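Local coordinates for protein arabinose metabolism transcriptional repressor (Bacillus subtilis, PDB 4EGY) that binds DNA through a GntR-type winged helix-turn-helix domain and probably represses genes of arabinose metabolism, at residues Q27-I32 with G69-Q74. Sequence-based numbering, arbitrary orientation.
Sequences QVKEEI and GDLVSQ
A salt bridge on top of an apolar helix-helix contact joins Lys29 and Ile32 of helix 24-37 to Asp70 and Leu71 of helix 61-74. The two helix segments cross at -51°, with their axes 10.6 Å apart at closest approach. Lys29 has the largest share of the contact. Its CG lies anti to the backbone N (chi1 -162°), which sends the chain across to the other helix. There CG packs on Leu71, 3.8 Å from Leu71 CG. Lys29 CD lies 3.6 Å from Asp70 CB. The bend at chi3 (115°) then places CE and NZ beside Asp70. The ammonium group donates to the carboxylate, Lys29 NZ to Asp70 OD2 at 2.9 Å, from above the carboxylate plane. The same oxygen also pairs with Lys66, one turn earlier on helix 61-74. Two positive charges thus meet at one carboxylate oxygen, which probably helps keep Asp70 ionised. Gln74 reaches in from the opposite direction, its OE1 standing 3.8 Å from Lys29 CE. Replacing Lys29 with an alanine would probably cost Asp70 OD2 one of its two lysine partners and uncover one side of Leu71. Deeper in, Ile32 CG2 meets Leu71 CD1 at 3.7 Å. Ile32 also touches Leu53 of helix 50-57, and Leu71 touches Leu77 of strand 77-80, so this apolar layer continues into the rest of the domain. On helix 61-74, Ser73 OG bonds back to Asp70 O, and Ser73 packs on Ser73 of the second subunit. The arrangement is typical of the GntR-family winged helix-turn-helix domain, in which the first helix packs against the recognition helix that leads into the wing.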
ATOM      1  N   GLN A  27       0.190   8.305  10.000  1.00 34.44           N
ATOM      2  CA  GLN A  27       0.939   9.383  10.635  1.00 35.73           C
ATOM      3  C   GLN A  27       2.259   9.656   9.908  1.00 44.68           C
ATOM      4  O   GLN A  27       2.584  10.804   9.608  1.00 42.21           O
ATOM      5  CB  GLN A  27       1.153   9.071  12.118  1.00 22.64           C
ATOM      6  CG  GLN A  27      -0.138   9.247  12.906  1.00 41.09           C
ATOM      7  CD  GLN A  27      -0.035   8.835  14.356  1.00 48.37           C
ATOM      8  OE1 GLN A  27      -0.709   7.891  14.788  1.00 48.28           O
ATOM      9  NE2 GLN A  27       0.787   9.551  15.127  1.00 50.42           N
ATOM     10  N   VAL A  28       3.005   8.599   9.595  1.00 44.53           N
ATOM     11  CA  VAL A  28       4.224   8.771   8.820  1.00 40.25           C
ATOM     12  C   VAL A  28       3.897   9.422   7.481  1.00 44.25           C
ATOM     13  O   VAL A  28       4.571  10.362   7.045  1.00 39.00           O
ATOM     14  CB  VAL A  28       4.927   7.445   8.591  1.00 35.33           C
ATOM     15  CG1 VAL A  28       6.127   7.645   7.671  1.00 41.71           C
ATOM     16  CG2 VAL A  28       5.357   6.869   9.931  1.00 30.94           C
ATOM     17  N   LYS A  29       2.836   8.933   6.850  1.00 34.78           N
ATOM     18  CA  LYS A  29       2.347   9.498   5.592  1.00 37.34           C
ATOM     19  C   LYS A  29       2.105  11.022   5.667  1.00 40.94           C
ATOM     20  O   LYS A  29       2.598  11.773   4.826  1.00 48.43           O
ATOM     21  CB  LYS A  29       1.084   8.754   5.167  1.00 26.41           C
ATOM     22  CG  LYS A  29       0.684   8.906   3.727  1.00 31.08           C
ATOM     23  CD  LYS A  29      -0.065   7.627   3.277  1.00 44.02           C
ATOM     24  CE  LYS A  29      -1.527   7.904   2.939  1.00 46.56           C
ATOM     25  NZ  LYS A  29      -2.277   6.686   2.487  1.00 42.28           N
ATOM     26  N   GLU A  30       1.358  11.467   6.676  1.00 33.44           N
ATOM     27  CA  GLU A  30       1.105  12.894   6.903  1.00 46.99           C
ATOM     28  C   GLU A  30       2.399  13.726   7.009  1.00 45.47           C
ATOM     29  O   GLU A  30       2.522  14.782   6.382  1.00 37.38           O
ATOM     30  CB  GLU A  30       0.242  13.108   8.159  1.00 46.90           C
ATOM     31  CG  GLU A  30      -1.257  12.978   7.939  1.00 65.48           C
ATOM     32  CD  GLU A  30      -2.071  13.462   9.145  1.00 79.47           C
ATOM     33  OE1 GLU A  30      -1.466  13.753  10.205  1.00 83.23           O
ATOM     34  OE2 GLU A  30      -3.315  13.555   9.032  1.00 76.47           O
ATOM     35  N   GLU A  31       3.351  13.258   7.814  1.00 41.88           N
ATOM     36  CA  GLU A  31       4.640  13.937   7.929  1.00 45.34           C
ATOM     37  C   GLU A  31       5.299  14.115   6.563  1.00 49.11           C
ATOM     38  O   GLU A  31       5.497  15.243   6.107  1.00 50.83           O
ATOM     39  CB  GLU A  31       5.580  13.195   8.883  1.00 47.66           C
ATOM     40  CG  GLU A  31       5.640  13.778  10.286  1.00 66.16           C
ATOM     41  CD  GLU A  31       6.263  15.161  10.318  1.00 73.07           C
ATOM     42  OE1 GLU A  31       5.671  16.096   9.738  1.00 73.42           O
ATOM     43  OE2 GLU A  31       7.345  15.314  10.921  1.00 79.68           O
ATOM     44  N   ILE A  32       5.641  13.000   5.916  1.00 49.08           N
ATOM     45  CA  ILE A  32       6.343  13.042   4.632  1.00 37.38           C
ATOM     46  C   ILE A  32       5.622  13.985   3.670  1.00 42.34           C
ATOM     47  O   ILE A  32       6.227  14.905   3.121  1.00 41.40           O
ATOM     48  CB  ILE A  32       6.521  11.630   4.038  1.00 36.37           C
ATOM     49  CG1 ILE A  32       7.429  10.788   4.941  1.00 31.73           C
ATOM     50  CG2 ILE A  32       7.080  11.676   2.604  1.00 35.76           C
ATOM     51  CD1 ILE A  32       7.613   9.354   4.444  1.00 39.07           C
ATOM     52  N   GLY A  69       4.637   3.542  -0.165  1.00 30.28           N
ATOM     53  CA  GLY A  69       3.893   2.881  -1.224  1.00 35.14           C
ATOM     54  C   GLY A  69       2.615   3.631  -1.547  1.00 38.73           C
ATOM     55  O   GLY A  69       2.216   3.727  -2.712  1.00 34.59           O
ATOM     56  N   ASP A  70       1.973   4.180  -0.515  1.00 27.31           N
ATOM     57  CA  ASP A  70       0.724   4.902  -0.725  1.00 35.49           C
ATOM     58  C   ASP A  70       0.970   6.219  -1.444  1.00 41.20           C
ATOM     59  O   ASP A  70       0.228   6.577  -2.361  1.00 46.31           O
ATOM     60  CB  ASP A  70       0.005   5.178   0.601  1.00 43.91           C
ATOM     61  CG  ASP A  70      -0.681   3.951   1.171  1.00 50.96           C
ATOM     62  OD1 ASP A  70      -0.740   2.912   0.480  1.00 49.93           O
ATOM     63  OD2 ASP A  70      -1.181   4.028   2.315  1.00 56.86           O
ATOM     64  N   LEU A  71       1.993   6.952  -1.005  1.00 43.03           N
ATOM     65  CA  LEU A  71       2.270   8.281  -1.549  1.00 38.45           C
ATOM     66  C   LEU A  71       2.757   8.166  -2.990  1.00 45.23           C
ATOM     67  O   LEU A  71       2.446   9.022  -3.821  1.00 45.75           O
ATOM     68  CB  LEU A  71       3.274   9.041  -0.675  1.00 39.90           C
ATOM     69  CG  LEU A  71       2.750   9.590   0.664  1.00 44.97           C
ATOM     70  CD1 LEU A  71       3.891  10.022   1.579  1.00 40.88           C
ATOM     71  CD2 LEU A  71       1.775  10.750   0.454  1.00 38.48           C
ATOM     72  N   VAL A  72       3.499   7.097  -3.294  1.00 39.86           N
ATOM     73  CA  VAL A  72       3.890   6.837  -4.677  1.00 42.35           C
ATOM     74  C   VAL A  72       2.638   6.653  -5.539  1.00 48.34           C
ATOM     75  O   VAL A  72       2.545   7.186  -6.649  1.00 45.40           O
ATOM     76  CB  VAL A  72       4.811   5.592  -4.827  1.00 35.08           C
ATOM     77  CG1 VAL A  72       5.304   5.467  -6.274  1.00 34.35           C
ATOM     78  CG2 VAL A  72       6.010   5.682  -3.894  1.00 40.27           C
ATOM     79  N   SER A  73       1.664   5.911  -5.023  1.00 48.73           N
ATOM     80  CA  SER A  73       0.468   5.618  -5.807  1.00 54.11           C
ATOM     81  C   SER A  73      -0.424   6.847  -5.949  1.00 54.16           C
ATOM     82  O   SER A  73      -1.235   6.925  -6.873  1.00 56.28           O
ATOM     83  CB  SER A  73      -0.316   4.442  -5.216  1.00 60.99           C
ATOM     84  OG  SER A  73      -1.107   4.849  -4.116  1.00 70.13           O
ATOM     85  N   GLN A  74      -0.278   7.800  -5.031  1.00 52.39           N
ATOM     86  CA  GLN A  74      -0.950   9.091  -5.156  1.00 53.83           C
ATOM     87  C   GLN A  74      -0.233   9.926  -6.189  1.00 54.70           C
ATOM     88  O   GLN A  74      -0.801  10.859  -6.752  1.00 54.19           O
ATOM     89  CB  GLN A  74      -0.952   9.852  -3.831  1.00 56.83           C
ATOM     90  CG  GLN A  74      -1.963   9.347  -2.835  1.00 63.31           C
ATOM     91  CD  GLN A  74      -1.873  10.075  -1.512  1.00 62.49           C
ATOM     92  OE1 GLN A  74      -1.991   9.462  -0.449  1.00 64.91           O
ATOM     93  NE2 GLN A  74      -1.657  11.387  -1.567  1.00 52.76           N
TER